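Side-chain contact in putative sortase (Streptococcus pneumoniae, PDB 2W1K), which probably acts as a class C sortase, a cysteine transpeptidase that links pilin subunits during assembly of the pneumococcal pilus fibre: residues R114-P117 against S118-F121. Sequence-based numbering, arbitrary orientation.
Sequences RAEP and SHVF
Glu116 and Phe121 lie side by side across a type I beta turn, Glu116 to His119, in the loop that joins strands 106-111 and 133-137 of the sortase beta-barrel. The pair illustrates how a turn reverses the chain and lets its two arms meet through methylene groups and a ring. The bond to CB points toward the opposite arm in both residues, and both side chains run the same way. With Glu116 CG anti to its own backbone N (chi1 164°), that methylene reaches the ring of Phe121, approaching CE2 obliquely at 3.9 Å, while Glu116 CB lies 4.0 Å from CD2 of the same ring. A bend at chi2 (73°) then turns the carboxylate away from the ring, its plane 31° from that of the ring. His119 completes the packing: its CB sits 3.6 Å above the plane of the Phe121 ring, over the centre, and Ser118 CB similarly covers one face of the imidazole.

The backbone bond closing the turn, from His119 N to Glu116 O, is nearly straight but weak at 3.4 Å. A water bridges the arms further back, donating to His119 O and accepting a weak bond from Glu116 N. Arg114 points away from the turn; its NE bonds to Arg123 O, and its NH2 and NH1 form salt bridges with Asp126 and Asp176, tying this loop to the end of strand 168-176. The side chains at the two ends of the turn do not pair: Glu116 OE2 stays 4.9 Å from His119 ND1, and ND1 is buried without a polar partner in the model.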
# COMPACT_ATOMS: atom_id res chain seq x y z
N ARG A 114 -5.18 10.72 -7.92
CA ARG A 114 -5.36 12.04 -7.28
C ARG A 114 -6.77 12.60 -7.54
O ARG A 114 -7.40 13.23 -6.65
CB ARG A 114 -4.36 13.04 -7.82
CG ARG A 114 -4.31 14.29 -6.96
CD ARG A 114 -3.74 13.87 -5.61
NE ARG A 114 -3.62 14.96 -4.63
CZ ARG A 114 -2.60 15.84 -4.52
NH1 ARG A 114 -1.56 15.92 -5.40
NH2 ARG A 114 -2.70 16.73 -3.52
N ALA A 115 -7.26 12.38 -8.74
CA ALA A 115 -8.53 12.94 -9.22
C ALA A 115 -9.19 12.02 -10.28
O ALA A 115 -9.60 12.47 -11.32
CB ALA A 115 -8.25 14.29 -9.82
N GLU A 116 -9.15 10.73 -10.04
CA GLU A 116 -9.95 9.71 -10.72
C GLU A 116 -11.45 10.06 -10.75
O GLU A 116 -12.00 10.41 -9.73
CB GLU A 116 -9.72 8.36 -9.94
CG GLU A 116 -10.73 7.28 -10.22
CD GLU A 116 -10.47 6.69 -11.59
OE1 GLU A 116 -9.47 7.12 -12.25
OE2 GLU A 116 -11.27 5.82 -12.01
N PRO A 117 -12.11 9.92 -11.93
CA PRO A 117 -13.42 10.43 -12.09
C PRO A 117 -14.38 9.92 -11.03
O PRO A 117 -15.36 10.59 -10.75
CB PRO A 117 -13.84 9.95 -13.50
CG PRO A 117 -12.61 10.00 -14.22
CD PRO A 117 -11.62 9.39 -13.23
N SER A 118 -14.18 8.79 -10.40
CA SER A 118 -15.32 8.43 -9.58
C SER A 118 -15.07 8.16 -8.09
O SER A 118 -16.00 7.80 -7.41
CB SER A 118 -16.15 7.31 -10.28
OG SER A 118 -15.46 6.69 -11.41
N HIS A 119 -13.83 8.40 -7.61
CA HIS A 119 -13.38 8.04 -6.28
C HIS A 119 -12.31 8.96 -5.75
O HIS A 119 -11.41 9.31 -6.45
CB HIS A 119 -12.81 6.63 -6.32
CG HIS A 119 -13.82 5.61 -6.77
ND1 HIS A 119 -13.65 4.83 -7.89
CD2 HIS A 119 -15.05 5.32 -6.28
CE1 HIS A 119 -14.72 4.06 -8.05
NE2 HIS A 119 -15.58 4.34 -7.09
N VAL A 120 -12.37 9.27 -4.48
CA VAL A 120 -11.39 10.20 -3.89
C VAL A 120 -9.99 9.68 -3.87
O VAL A 120 -9.08 10.38 -4.24
CB VAL A 120 -11.84 10.62 -2.51
CG1 VAL A 120 -10.84 11.59 -1.90
CG2 VAL A 120 -13.29 11.29 -2.60
N PHE A 121 -9.83 8.40 -3.47
CA PHE A 121 -8.51 7.75 -3.43
C PHE A 121 -7.48 8.65 -2.75
O PHE A 121 -7.71 9.11 -1.57
CB PHE A 121 -8.02 7.30 -4.81
CG PHE A 121 -8.78 6.17 -5.37
CD1 PHE A 121 -9.38 5.23 -4.54
CD2 PHE A 121 -8.95 6.04 -6.75
CE1 PHE A 121 -10.16 4.07 -5.05
CE2 PHE A 121 -9.65 4.88 -7.32
CZ PHE A 121 -10.30 3.90 -6.44
O HOH W 1 -9.22 10.49 -7.22